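Local coordinates for protein N-acetyl-L-2,4-diaminobutyric acid deacetylase (Ruegeria pomeroyi, PDB 6TWL) that probably removes the acetyl group from N-acetyl-L-2,4-diaminobutyrate during ectoine breakdown, as a zinc-dependent amide hydrolase, at residues A275-G280 with Y299-A304; F267-D272 with L282-W287; F21-H26 with S35-L40; N4-T9 with E123-Y128; A176-Y181 with M242-T247. All blocks are in the same frame, centred on the assembly; numbering follows the deposited sequence.

How the contacts relate
From the N terminus, contact 4 opens at 4-9 and closes a long loop at 123-128, laying the chain start, Asn4 to Pro8, on helix 121-133. Contact 3 falls wholly within that loop: it joins 21-26 to 35-40 in a hairpin, and the two contacts touch, since strand 7-8 pairs with strand 16-24. Contact 5 follows, bringing the end of helix 167-177 to the 242-247 loop near the far edge of the same sheet. In the C-terminal beta region contacts 2 and 1 cross: 267-272 and 275-280 come first, then 282-287 and 299-304 answer them. These two share strand pairing at Tyr299, while contacts 3 and 4 lie on the opposite side of the chain's centre.

Contact 1: residues A275-G280 with Y299-A304; sequences APVAKG and YRARRA
Gly280 and Ala301 meet through the backbone, Gly280 N donating to Ala301 O at 2.8 Å. The pair illustrates how main-chain polarity can hold two segments together where glycine and alanine bring the two main chains close. With a positive phi of 104°, Gly280 has a shape that a side chain would jam against the preceding carbonyl. Its own oxygen then receives Arg300 NH1 at 3.1 Å; Gly280 O lies near the guanidinium plane, and NH1 meets it nearly along the C=O axis. The second amino group of Arg300, NH2, forms a salt bridge with Glu298. The methyl of Ala301 points to 275-280, with CB 3.8 Å from Val277 CG2 and 3.7 Å from Ala278 O. Lys279 runs extended past the carbonyl of Arg302: CG lies anti to the backbone N (chi1 174°), which carries CD to within 3.6 Å of Arg302 O before the amine leads away. Farther along, Ala304 CA approaches Val277 O at 3.1 Å as a CA-H...O contact. Strand 276-277 pairs with strand 305-311, whereas strand 297-300 pairs with strand 282-287, so this contact lies where two antiparallel sheets meet in the C-terminal beta region. Its chemistry implies a join set by peptide groups and one arginine: Gly280 uses both its N-H and its carbonyl, and the arginine charge is probably balanced by Glu298.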
# COMPACT_ATOMS: atom_id res chain seq x y z
N ALA A 275 17.38 -8.48 -9.81
CA ALA A 275 18.64 -9.17 -10.05
C ALA A 275 19.64 -8.90 -8.95
O ALA A 275 19.63 -7.82 -8.34
CB ALA A 275 19.25 -8.72 -11.37
N PRO A 276 20.55 -9.84 -8.71
CA PRO A 276 21.57 -9.63 -7.68
C PRO A 276 22.54 -8.54 -8.10
O PRO A 276 22.81 -8.34 -9.29
CB PRO A 276 22.27 -10.99 -7.59
CG PRO A 276 22.12 -11.56 -8.96
CD PRO A 276 20.78 -11.09 -9.46
N VAL A 277 23.06 -7.83 -7.11
CA VAL A 277 24.00 -6.74 -7.38
C VAL A 277 24.97 -6.64 -6.22
O VAL A 277 24.58 -6.74 -5.05
CB VAL A 277 23.26 -5.41 -7.65
CG1 VAL A 277 22.53 -4.91 -6.42
CG2 VAL A 277 24.23 -4.36 -8.18
N ALA A 278 26.25 -6.50 -6.54
CA ALA A 278 27.30 -6.34 -5.55
C ALA A 278 27.66 -4.86 -5.43
O ALA A 278 27.48 -4.08 -6.38
CB ALA A 278 28.55 -7.15 -5.92
N LYS A 279 28.15 -4.48 -4.26
CA LYS A 279 28.61 -3.12 -4.04
C LYS A 279 29.64 -2.73 -5.09
O LYS A 279 30.65 -3.42 -5.27
CB LYS A 279 29.21 -2.98 -2.64
CG LYS A 279 29.85 -1.64 -2.34
CD LYS A 279 30.35 -1.59 -0.90
CE LYS A 279 31.41 -0.51 -0.72
NZ LYS A 279 32.04 -0.58 0.63
N GLY A 280 29.36 -1.65 -5.81
CA GLY A 280 30.23 -1.17 -6.87
C GLY A 280 29.74 -1.45 -8.27
O GLY A 280 30.23 -0.83 -9.22
N TYR A 299 25.77 5.49 -12.16
CA TYR A 299 25.25 5.34 -10.81
C TYR A 299 25.46 3.90 -10.37
O TYR A 299 24.97 2.97 -11.03
CB TYR A 299 23.78 5.73 -10.74
CG TYR A 299 23.59 7.22 -10.91
CD1 TYR A 299 23.78 8.08 -9.84
CD2 TYR A 299 23.25 7.76 -12.14
CE1 TYR A 299 23.62 9.44 -9.98
CE2 TYR A 299 23.08 9.12 -12.29
CZ TYR A 299 23.27 9.96 -11.21
OH TYR A 299 23.11 11.32 -11.36
N ARG A 300 26.18 3.71 -9.27
CA ARG A 300 26.64 2.40 -8.85
C ARG A 300 26.07 2.03 -7.49
O ARG A 300 25.76 2.90 -6.67
CB ARG A 300 28.17 2.34 -8.83
CG ARG A 300 28.78 2.36 -10.22
CD ARG A 300 30.29 2.43 -10.21
NE ARG A 300 30.81 2.57 -11.57
CZ ARG A 300 30.98 1.56 -12.41
NH1 ARG A 300 30.68 0.32 -12.04
NH2 ARG A 300 31.46 1.78 -13.63
N ALA A 301 25.95 0.73 -7.25
CA ALA A 301 25.37 0.24 -6.01
C ALA A 301 26.30 0.50 -4.84
O ALA A 301 27.51 0.26 -4.93
CB ALA A 301 25.07 -1.26 -6.13
N ARG A 302 25.74 0.98 -3.74
CA ARG A 302 26.50 1.21 -2.51
C ARG A 302 26.41 0.04 -1.54
O ARG A 302 27.16 0.02 -0.56
CB ARG A 302 26.02 2.49 -1.82
CG ARG A 302 26.19 3.74 -2.68
CD ARG A 302 25.82 5.00 -1.91
NE ARG A 302 26.61 5.17 -0.69
CZ ARG A 302 27.87 5.57 -0.66
NH1 ARG A 302 28.51 5.86 -1.79
NH2 ARG A 302 28.51 5.69 0.49
N ARG A 303 25.53 -0.93 -1.79
CA ARG A 303 25.42 -2.13 -0.97
C ARG A 303 25.06 -3.31 -1.87
O ARG A 303 24.39 -3.15 -2.89
CB ARG A 303 24.36 -2.01 0.13
CG ARG A 303 24.57 -0.89 1.09
CD ARG A 303 23.64 -1.02 2.28
NE ARG A 303 23.57 -2.39 2.77
CZ ARG A 303 23.72 -2.73 4.04
NH1 ARG A 303 23.95 -1.80 4.95
NH2 ARG A 303 23.64 -4.00 4.40
N ALA A 304 25.49 -4.49 -1.45
CA ALA A 304 25.15 -5.71 -2.17
C ALA A 304 23.77 -6.21 -1.75
O ALA A 304 23.35 -6.06 -0.60
CB ALA A 304 26.19 -6.80 -1.92

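Contact 2: residues F267-D272 with L282-W287; sequences FEMMID and LLARVW
Glu268 N donates to Arg285 O at 2.7 Å, and Arg285 N returns the bond to Glu268 O at the same 2.7 Å. This is the hydrogen-bonded pair of two antiparallel strands, 265-269 and 282-287, central in a four-stranded sheet. Such a pair shows how side chains on one face can extend the backbone's grip. The Glu268 chain is stretched out, with CG anti to the backbone N (chi1 171°), and sends OE1 to Trp287 NE1 at 2.8 Å; carboxylate and indole lie side by side, nearly coplanar, and the bond runs in the ring plane. Arg285 NH1 stays 4.1 Å from Glu268 OE1, beyond a salt bridge, though its positive charge would probably favour an ionised carboxylate. On the other face, Phe267 places CE1 3.6 Å from Ala284 CB and touches Val286 CG2 with its edge, while His311 meets this ring edge-to-face. At Leu283 and Ala284 the strand carries a classic beta bulge, both residues facing Tyr299 of the neighbouring strand. The pairing ends with Met270 N bonded to Leu283 O, after which Ile271 CG1 comes within 3.3 Å of Leu282 O. Met270 itself curls back, bent at chi2 and chi3, and its terminal methyl CE rests over one face of the Arg285 guanidinium, 3.8 Å from NH1 and displaced toward the rim.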
# COMPACT_ATOMS: atom_id res chain seq x y z
N PHE A 267 17.43 8.09 -19.26
CA PHE A 267 17.74 7.13 -18.20
C PHE A 267 17.87 5.73 -18.78
O PHE A 267 16.92 5.21 -19.38
CB PHE A 267 16.65 7.18 -17.13
CG PHE A 267 16.89 6.26 -15.96
CD1 PHE A 267 17.86 6.57 -15.01
CD2 PHE A 267 16.15 5.11 -15.81
CE1 PHE A 267 18.08 5.73 -13.94
CE2 PHE A 267 16.36 4.26 -14.74
CZ PHE A 267 17.33 4.58 -13.80
N GLU A 268 19.04 5.12 -18.60
CA GLU A 268 19.32 3.76 -19.07
C GLU A 268 19.66 2.88 -17.88
O GLU A 268 20.77 2.97 -17.34
CB GLU A 268 20.44 3.73 -20.10
CG GLU A 268 20.88 2.31 -20.44
CD GLU A 268 22.06 2.27 -21.40
OE1 GLU A 268 22.72 3.32 -21.58
OE2 GLU A 268 22.32 1.19 -21.95
N MET A 269 18.72 2.04 -17.47
CA MET A 269 18.99 1.10 -16.39
C MET A 269 19.79 -0.08 -16.91
O MET A 269 19.49 -0.63 -17.97
CB MET A 269 17.69 0.62 -15.77
CG MET A 269 17.91 -0.47 -14.76
SD MET A 269 16.94 -0.14 -13.29
CE MET A 269 18.08 0.78 -12.27
N MET A 270 20.81 -0.49 -16.15
CA MET A 270 21.68 -1.58 -16.58
C MET A 270 21.35 -2.93 -15.95
O MET A 270 21.86 -3.94 -16.43
CB MET A 270 23.15 -1.21 -16.28
CG MET A 270 23.60 0.15 -16.85
SD MET A 270 23.38 0.31 -18.63
CE MET A 270 24.44 -1.01 -19.22
N ILE A 271 20.49 -2.99 -14.92
CA ILE A 271 20.29 -4.22 -14.15
C ILE A 271 18.81 -4.64 -14.13
O ILE A 271 17.90 -3.79 -14.13
CB ILE A 271 20.86 -4.07 -12.71
CG1 ILE A 271 22.36 -3.75 -12.74
CG2 ILE A 271 20.69 -5.35 -11.88
CD1 ILE A 271 23.19 -4.66 -13.67
N ASP A 272 18.56 -5.96 -14.09
CA ASP A 272 17.22 -6.49 -13.82
C ASP A 272 16.66 -6.03 -12.48
O ASP A 272 17.32 -6.17 -11.44
CB ASP A 272 17.23 -8.03 -13.79
CG ASP A 272 17.25 -8.67 -15.14
OD1 ASP A 272 16.17 -9.13 -15.57
OD2 ASP A 272 18.34 -8.66 -15.79
N LEU A 282 27.45 -1.39 -11.65
CA LEU A 282 26.77 -0.29 -12.33
C LEU A 282 25.27 -0.55 -12.35
O LEU A 282 24.81 -1.58 -12.87
CB LEU A 282 27.31 -0.15 -13.75
CG LEU A 282 26.84 1.07 -14.55
CD1 LEU A 282 27.38 2.33 -13.91
CD2 LEU A 282 27.29 0.97 -15.99
N LEU A 283 24.49 0.37 -11.78
CA LEU A 283 23.04 0.26 -11.77
C LEU A 283 22.40 0.89 -13.00
O LEU A 283 21.47 0.31 -13.58
CB LEU A 283 22.45 0.92 -10.52
CG LEU A 283 22.74 0.34 -9.13
CD1 LEU A 283 22.30 1.34 -8.07
CD2 LEU A 283 22.04 -0.99 -8.95
N ALA A 284 22.87 2.06 -13.41
CA ALA A 284 22.18 2.83 -14.43
C ALA A 284 23.12 3.87 -15.02
O ALA A 284 24.13 4.24 -14.41
CB ALA A 284 20.93 3.52 -13.86
N ARG A 285 22.78 4.32 -16.22
CA ARG A 285 23.44 5.43 -16.89
C ARG A 285 22.41 6.51 -17.19
O ARG A 285 21.25 6.22 -17.49
CB ARG A 285 24.12 5.00 -18.19
CG ARG A 285 25.41 4.23 -18.02
CD ARG A 285 25.91 3.75 -19.37
NE ARG A 285 27.01 2.80 -19.25
CZ ARG A 285 27.25 1.81 -20.10
NH1 ARG A 285 26.45 1.63 -21.14
NH2 ARG A 285 28.27 1.00 -19.91
N VAL A 286 22.85 7.76 -17.13
CA VAL A 286 22.01 8.91 -17.44
C VAL A 286 22.69 9.69 -18.56
O VAL A 286 23.75 10.29 -18.35
CB VAL A 286 21.77 9.80 -16.21
CG1 VAL A 286 20.93 11.01 -16.60
CG2 VAL A 286 21.07 9.01 -15.12
N TRP A 287 22.08 9.67 -19.74
CA TRP A 287 22.67 10.30 -20.91
C TRP A 287 22.29 11.77 -20.96
O TRP A 287 21.10 12.10 -20.92
CB TRP A 287 22.22 9.60 -22.19
CG TRP A 287 22.80 8.24 -22.27
CD1 TRP A 287 22.27 7.09 -21.75
CD2 TRP A 287 24.04 7.87 -22.88
NE1 TRP A 287 23.11 6.03 -22.01
CE2 TRP A 287 24.20 6.49 -22.71
CE3 TRP A 287 25.03 8.59 -23.57
CZ2 TRP A 287 25.31 5.80 -23.19
CZ3 TRP A 287 26.13 7.90 -24.05
CH2 TRP A 287 26.26 6.52 -23.86

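Contact 3: residues F21-H26 with S35-L40; sequences FLKLPH and SVMIPL
Phe21 and Met37 meet face to methyl between strands 16-24 and 36-45. Met37 is bent at chi2 (-97°) and chi3, which turns its methyl CE onto one face of the Phe21 ring, 3.7 Å from the centroid in a CH-pi contact. The sulfur lies farther out and oblique, so the Met-aromatic approach is led by the methyl; SD instead runs alongside Lys23, 3.8 Å from CD. Pro39 CG reaches Phe21 CE2 at 4.1 Å. An alanine in place of Phe21 would probably leave the Met37 methyl without its aromatic face and open a gap beside Pro39. Leu22, Leu24, Val36 and Ile38 point to the other face of the sheet. The Leu22 and Leu40 side chains cross at about a right angle, CD2 of Leu22 3.9 Å from CD1 of Leu40. Leu24 holds CG between the backbone N and the carbonyl carbon (chi1 63°), the crowded position, and Val36 places CG2 likewise; Leu24 CD2 and Val36 CG2 are pressed to 3.3 Å, tighter than usual. The backbone bonds are firm from Leu22 N to Ile38 O (2.8 Å) and from Ile38 N to Leu22 O (2.9 Å), but both between Leu24 and Val36 are weak, although the side chains there are in close contact. Two consecutive antiparallel strands joined by a short connection make a beta hairpin, here at one side of the large mixed sheet, with the Leu22, Leu24 and Ile38 face against helix 121-133.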
# COMPACT_ATOMS: atom_id res chain seq x y z
N PHE A 21 -21.36 4.35 0.53
CA PHE A 21 -20.39 5.43 0.59
C PHE A 21 -20.26 5.94 2.01
O PHE A 21 -21.13 5.74 2.86
CB PHE A 21 -20.79 6.62 -0.30
CG PHE A 21 -21.10 6.24 -1.72
CD1 PHE A 21 -22.36 5.81 -2.08
CD2 PHE A 21 -20.13 6.36 -2.70
CE1 PHE A 21 -22.65 5.48 -3.38
CE2 PHE A 21 -20.41 6.03 -4.01
CZ PHE A 21 -21.67 5.59 -4.35
N LEU A 22 -19.13 6.61 2.27
CA LEU A 22 -19.00 7.52 3.39
C LEU A 22 -19.24 8.93 2.87
O LEU A 22 -18.61 9.36 1.90
CB LEU A 22 -17.61 7.42 4.03
CG LEU A 22 -17.12 6.05 4.52
CD1 LEU A 22 -15.62 6.08 4.75
CD2 LEU A 22 -17.85 5.65 5.79
N LYS A 23 -20.16 9.65 3.51
CA LYS A 23 -20.62 10.95 3.03
C LYS A 23 -20.47 12.00 4.13
O LYS A 23 -20.84 11.74 5.28
CB LYS A 23 -22.08 10.85 2.57
CG LYS A 23 -22.74 12.19 2.27
CD LYS A 23 -24.16 12.00 1.75
CE LYS A 23 -25.04 11.31 2.79
NZ LYS A 23 -26.40 10.98 2.26
N LEU A 24 -19.92 13.16 3.78
CA LEU A 24 -19.99 14.35 4.61
C LEU A 24 -20.47 15.49 3.72
O LEU A 24 -19.81 15.81 2.71
CB LEU A 24 -18.67 14.71 5.30
CG LEU A 24 -17.42 15.09 4.51
CD1 LEU A 24 -16.46 15.95 5.33
CD2 LEU A 24 -16.76 13.81 4.10
N PRO A 25 -21.61 16.11 4.03
CA PRO A 25 -22.19 17.08 3.09
C PRO A 25 -21.35 18.33 2.85
O PRO A 25 -21.56 18.97 1.82
CB PRO A 25 -23.53 17.42 3.75
CG PRO A 25 -23.89 16.18 4.49
CD PRO A 25 -22.59 15.65 5.02
N HIS A 26 -20.41 18.67 3.74
CA HIS A 26 -19.48 19.77 3.47
C HIS A 26 -20.20 21.00 2.93
O HIS A 26 -19.86 21.52 1.86
CB HIS A 26 -18.42 19.29 2.48
CG HIS A 26 -17.28 20.24 2.26
ND1 HIS A 26 -16.86 21.13 3.22
CD2 HIS A 26 -16.49 20.43 1.19
CE1 HIS A 26 -15.84 21.83 2.74
NE2 HIS A 26 -15.60 21.42 1.51
N SER A 35 -21.17 17.54 -1.66
CA SER A 35 -20.82 16.51 -0.69
C SER A 35 -19.68 15.71 -1.30
O SER A 35 -19.50 15.73 -2.52
CB SER A 35 -22.01 15.60 -0.36
OG SER A 35 -21.58 14.35 0.15
N VAL A 36 -18.92 15.03 -0.46
CA VAL A 36 -17.91 14.10 -0.96
C VAL A 36 -18.33 12.70 -0.53
O VAL A 36 -18.89 12.51 0.56
CB VAL A 36 -16.48 14.44 -0.49
CG1 VAL A 36 -16.23 15.94 -0.62
CG2 VAL A 36 -16.17 13.89 0.90
N MET A 37 -18.12 11.73 -1.42
CA MET A 37 -18.58 10.36 -1.24
C MET A 37 -17.40 9.43 -1.46
O MET A 37 -16.84 9.39 -2.56
CB MET A 37 -19.71 10.03 -2.22
CG MET A 37 -20.75 11.13 -2.33
SD MET A 37 -22.18 10.82 -1.29
CE MET A 37 -22.71 9.25 -1.95
N ILE A 38 -17.03 8.69 -0.43
CA ILE A 38 -15.98 7.68 -0.51
C ILE A 38 -16.66 6.31 -0.68
O ILE A 38 -17.36 5.88 0.24
CB ILE A 38 -15.08 7.69 0.73
CG1 ILE A 38 -14.66 9.12 1.06
CG2 ILE A 38 -13.86 6.81 0.51
CD1 ILE A 38 -13.75 9.22 2.27
N PRO A 39 -16.48 5.65 -1.82
CA PRO A 39 -17.09 4.32 -1.98
C PRO A 39 -16.52 3.33 -0.99
O PRO A 39 -15.32 3.34 -0.68
CB PRO A 39 -16.74 3.95 -3.43
CG PRO A 39 -16.39 5.25 -4.10
CD PRO A 39 -15.77 6.08 -3.02
N LEU A 40 -17.38 2.45 -0.50
CA LEU A 40 -16.93 1.40 0.40
C LEU A 40 -17.92 0.24 0.34
O LEU A 40 -19.11 0.44 0.08
CB LEU A 40 -16.77 1.91 1.83
CG LEU A 40 -17.95 1.78 2.80
CD1 LEU A 40 -17.51 2.08 4.22
CD2 LEU A 40 -19.07 2.71 2.40

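Contact 4: residues N4-T9 with E123-Y128; sequences NPISPT and EKIADY
Tyr128 offers one ring face to Ile6, whose CG2 sits over the centre, 3.8 Å from the centroid and 10° off the ring normal, a CH-pi contact. Pro8 lies near the hydroxyl end, with CG 3.1 Å from Tyr128 OH. The other flat group, the Asn4 amide, works at its edges. CG is anti to the backbone N (chi1 179°), which aims the amide at the helix: ND2 donates to Lys124 O at 2.6 Å, with the acceptor near the amide plane. OD1 accepts from Ile6 N at 2.6 Å, closing an Asx turn that fixes the amide's rotation. Lys124 O is gripped twice, since it also takes the helical bond from Tyr128 N at 3.1 Å. An alanine in place of Asn4 would probably leave Ile6 N without this acceptor and free the N-terminal chain to turn away from Lys124 O. Pro5 CG touches Lys124 CD at 3.6 Å, and Ile6 CD1 packs on Ile125 CG1 at 3.8 Å. Leu22 of strand 16-24 meets both Ile6 and Tyr128. A chain end is thus docked on helix 121-133 by one amide amid apolar carbon: one bond ties it to Lys124 O, the other folds the chain back on itself at Ile6 N.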
# COMPACT_ATOMS: atom_id res chain seq x y z
N ASN A 4 -18.04 14.20 14.47
CA ASN A 4 -17.61 14.19 13.07
C ASN A 4 -18.81 14.00 12.15
O ASN A 4 -19.60 13.07 12.36
CB ASN A 4 -16.57 13.10 12.83
CG ASN A 4 -16.12 13.03 11.37
OD1 ASN A 4 -16.92 12.81 10.46
ND2 ASN A 4 -14.83 13.26 11.14
N PRO A 5 -18.96 14.82 11.12
CA PRO A 5 -20.15 14.78 10.27
C PRO A 5 -20.16 13.69 9.21
O PRO A 5 -21.05 13.69 8.36
CB PRO A 5 -20.13 16.16 9.61
CG PRO A 5 -18.68 16.44 9.45
CD PRO A 5 -18.03 15.89 10.70
N ILE A 6 -19.21 12.76 9.21
CA ILE A 6 -19.17 11.73 8.18
C ILE A 6 -20.12 10.60 8.57
O ILE A 6 -20.02 10.05 9.68
CB ILE A 6 -17.75 11.21 7.95
CG1 ILE A 6 -16.91 12.29 7.27
CG2 ILE A 6 -17.76 9.93 7.13
CD1 ILE A 6 -15.53 11.84 6.85
N SER A 7 -21.03 10.25 7.67
CA SER A 7 -22.02 9.22 7.91
C SER A 7 -21.99 8.22 6.75
O SER A 7 -22.02 8.63 5.58
CB SER A 7 -23.42 9.83 8.05
OG SER A 7 -24.08 9.86 6.80
N PRO A 8 -21.94 6.92 7.03
CA PRO A 8 -22.05 5.94 5.95
C PRO A 8 -23.48 5.86 5.44
O PRO A 8 -24.44 5.94 6.21
CB PRO A 8 -21.62 4.62 6.61
CG PRO A 8 -21.01 5.01 7.92
CD PRO A 8 -21.68 6.28 8.33
N THR A 9 -23.62 5.71 4.12
CA THR A 9 -24.93 5.44 3.54
C THR A 9 -25.38 4.01 3.77
O THR A 9 -26.53 3.68 3.45
CB THR A 9 -24.92 5.74 2.04
OG1 THR A 9 -24.13 4.75 1.35
CG2 THR A 9 -24.36 7.12 1.76
N GLU A 123 -9.03 16.45 7.27
CA GLU A 123 -8.89 16.10 8.68
C GLU A 123 -10.17 15.50 9.24
O GLU A 123 -10.11 14.72 10.20
CB GLU A 123 -8.47 17.33 9.49
CG GLU A 123 -7.39 18.15 8.81
CD GLU A 123 -6.87 19.29 9.68
OE1 GLU A 123 -7.17 19.30 10.89
OE2 GLU A 123 -6.18 20.17 9.13
N LYS A 124 -11.33 15.83 8.67
CA LYS A 124 -12.56 15.15 9.05
C LYS A 124 -12.55 13.70 8.59
O LYS A 124 -13.00 12.81 9.31
CB LYS A 124 -13.77 15.89 8.47
CG LYS A 124 -14.08 17.22 9.16
CD LYS A 124 -15.42 17.78 8.70
CE LYS A 124 -15.50 19.29 8.94
NZ LYS A 124 -16.87 19.83 8.68
N ILE A 125 -12.02 13.46 7.39
CA ILE A 125 -11.90 12.09 6.88
C ILE A 125 -10.90 11.30 7.72
O ILE A 125 -11.13 10.13 8.05
CB ILE A 125 -11.50 12.11 5.39
CG1 ILE A 125 -12.63 12.71 4.55
CG2 ILE A 125 -11.16 10.71 4.91
CD1 ILE A 125 -12.22 13.05 3.13
N ALA A 126 -9.76 11.92 8.05
CA ALA A 126 -8.76 11.24 8.87
C ALA A 126 -9.29 10.97 10.28
O ALA A 126 -9.04 9.90 10.84
CB ALA A 126 -7.48 12.06 8.93
N ASP A 127 -10.01 11.93 10.86
CA ASP A 127 -10.60 11.73 12.18
C ASP A 127 -11.59 10.58 12.18
O ASP A 127 -11.73 9.88 13.19
CB ASP A 127 -11.28 13.01 12.66
CG ASP A 127 -11.65 12.96 14.13
OD1 ASP A 127 -10.74 13.03 14.98
OD2 ASP A 127 -12.86 12.85 14.43
N TYR A 128 -12.30 10.37 11.06
CA TYR A 128 -13.20 9.23 10.96
C TYR A 128 -12.43 7.92 10.97
O TYR A 128 -12.75 7.01 11.73
CB TYR A 128 -14.05 9.35 9.70
CG TYR A 128 -15.21 8.38 9.65
CD1 TYR A 128 -16.36 8.60 10.39
CD2 TYR A 128 -15.14 7.24 8.85
CE1 TYR A 128 -17.42 7.71 10.34
CE2 TYR A 128 -16.20 6.35 8.80
CZ TYR A 128 -17.33 6.59 9.54
OH TYR A 128 -18.38 5.70 9.49

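Contact 5: residues A176-Y181 with M242-T247; sequences AFNAPY and MQLDET
The C-terminal end of helix 167-177 shows an asparagine binding a passing loop as a peptide would: Asn178, the first residue beyond the helix and one with positive phi (60°), grips Asp245 twice. Its CG is anti to the backbone N (chi1 -176°), which points the amide at the 242-247 segment. OD1 accepts from Asp245 N at 2.6 Å, nearly straight. ND2 donates to Asp245 O at 3.0 Å, approaching from well above that carbonyl plane. OD1 has a second donor in Lys226 NZ, which also forms a salt bridge with Asp245 OD2 and would probably polarise the amide. Next along, Thr247 OG1 is hydrogen-bonded to Ser182 OG and also lies 2.9 Å from Ala179 O. Thr247 CA adds a CA-H...O contact to Pro180 O at 3.3 Å. Beyond this the backbone of Pro180 bonds to Val248, where strands 181-184 and 248-251 run parallel at one margin of the large sheet. The side chain of Tyr181 is about 9 Å from that of Glu209, a zinc-binding residue in another structure of this protein, with no zinc bound in this model. Helix 218-234 lies alongside, contributing Lys226 and also Asn230, whose ND2 bonds to Gln243 O.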
# COMPACT_ATOMS: atom_id res chain seq x y z
N ALA A 176 1.80 -14.64 5.72
CA ALA A 176 0.59 -15.17 5.11
C ALA A 176 0.39 -14.60 3.71
O ALA A 176 0.07 -15.35 2.78
CB ALA A 176 -0.62 -14.88 6.00
N PHE A 177 0.58 -13.29 3.54
CA PHE A 177 0.45 -12.67 2.22
C PHE A 177 1.27 -13.43 1.18
O PHE A 177 0.77 -13.79 0.11
CB PHE A 177 0.86 -11.20 2.26
CG PHE A 177 0.37 -10.38 1.09
CD1 PHE A 177 1.05 -10.38 -0.11
CD2 PHE A 177 -0.79 -9.62 1.20
CE1 PHE A 177 0.60 -9.63 -1.19
CE2 PHE A 177 -1.25 -8.87 0.12
CZ PHE A 177 -0.55 -8.88 -1.07
N ASN A 178 2.54 -13.69 1.49
CA ASN A 178 3.40 -14.58 0.70
C ASN A 178 3.54 -14.07 -0.73
O ASN A 178 3.37 -14.81 -1.71
CB ASN A 178 2.87 -16.01 0.75
CG ASN A 178 3.76 -17.00 0.02
OD1 ASN A 178 3.32 -17.67 -0.91
ND2 ASN A 178 5.02 -17.08 0.42
N ALA A 179 3.83 -12.78 -0.87
CA ALA A 179 4.24 -12.23 -2.14
C ALA A 179 5.62 -12.79 -2.48
O ALA A 179 6.30 -13.35 -1.61
CB ALA A 179 4.26 -10.70 -2.07
N PRO A 180 6.06 -12.69 -3.74
CA PRO A 180 7.40 -13.20 -4.07
C PRO A 180 8.52 -12.60 -3.24
O PRO A 180 9.58 -13.21 -3.12
CB PRO A 180 7.55 -12.84 -5.56
CG PRO A 180 6.15 -12.81 -6.06
CD PRO A 180 5.33 -12.24 -4.94
N TYR A 181 8.31 -11.42 -2.66
CA TYR A 181 9.31 -10.78 -1.81
C TYR A 181 8.65 -10.31 -0.52
O TYR A 181 7.51 -9.84 -0.53
CB TYR A 181 9.97 -9.60 -2.54
CG TYR A 181 10.72 -10.02 -3.78
CD1 TYR A 181 10.07 -10.11 -5.01
CD2 TYR A 181 12.06 -10.35 -3.72
CE1 TYR A 181 10.75 -10.50 -6.15
CE2 TYR A 181 12.75 -10.74 -4.86
CZ TYR A 181 12.09 -10.81 -6.06
OH TYR A 181 12.78 -11.20 -7.19
N MET A 242 -4.89 -21.92 2.07
CA MET A 242 -3.91 -20.92 1.70
C MET A 242 -3.01 -21.42 0.58
O MET A 242 -2.77 -22.62 0.43
CB MET A 242 -3.06 -20.53 2.91
CG MET A 242 -3.86 -19.98 4.08
SD MET A 242 -3.02 -18.59 4.87
CE MET A 242 -1.41 -19.31 5.18
N GLN A 243 -2.50 -20.48 -0.21
CA GLN A 243 -1.49 -20.75 -1.23
C GLN A 243 -0.16 -20.22 -0.72
O GLN A 243 -0.04 -19.02 -0.42
CB GLN A 243 -1.85 -20.08 -2.56
CG GLN A 243 -3.29 -20.24 -2.99
CD GLN A 243 -3.63 -19.33 -4.15
OE1 GLN A 243 -3.08 -19.47 -5.24
NE2 GLN A 243 -4.55 -18.39 -3.92
N LEU A 244 0.84 -21.09 -0.64
CA LEU A 244 2.17 -20.71 -0.20
C LEU A 244 3.18 -21.08 -1.27
O LEU A 244 3.34 -22.26 -1.60
CB LEU A 244 2.54 -21.37 1.13
CG LEU A 244 3.99 -21.15 1.57
CD1 LEU A 244 4.05 -20.65 3.00
CD2 LEU A 244 4.81 -22.42 1.41
N ASP A 245 3.85 -20.08 -1.82
CA ASP A 245 4.95 -20.26 -2.76
C ASP A 245 6.24 -19.79 -2.10
O ASP A 245 6.28 -19.44 -0.92
CB ASP A 245 4.68 -19.50 -4.06
CG ASP A 245 3.44 -20.00 -4.77
OD1 ASP A 245 3.46 -21.14 -5.27
OD2 ASP A 245 2.46 -19.23 -4.85
N GLU A 246 7.31 -19.78 -2.89
CA GLU A 246 8.58 -19.26 -2.42
C GLU A 246 8.49 -17.76 -2.17
O GLU A 246 7.64 -17.06 -2.73
CB GLU A 246 9.68 -19.53 -3.45
CG GLU A 246 9.22 -19.35 -4.89
CD GLU A 246 9.16 -17.89 -5.34
OE1 GLU A 246 8.55 -17.62 -6.39
OE2 GLU A 246 9.75 -17.02 -4.66
N THR A 247 9.39 -17.27 -1.32
CA THR A 247 9.50 -15.85 -1.08
C THR A 247 10.94 -15.54 -0.68
O THR A 247 11.65 -16.40 -0.15
CB THR A 247 8.54 -15.40 0.01
OG1 THR A 247 8.56 -13.97 0.12
CG2 THR A 247 8.94 -16.04 1.32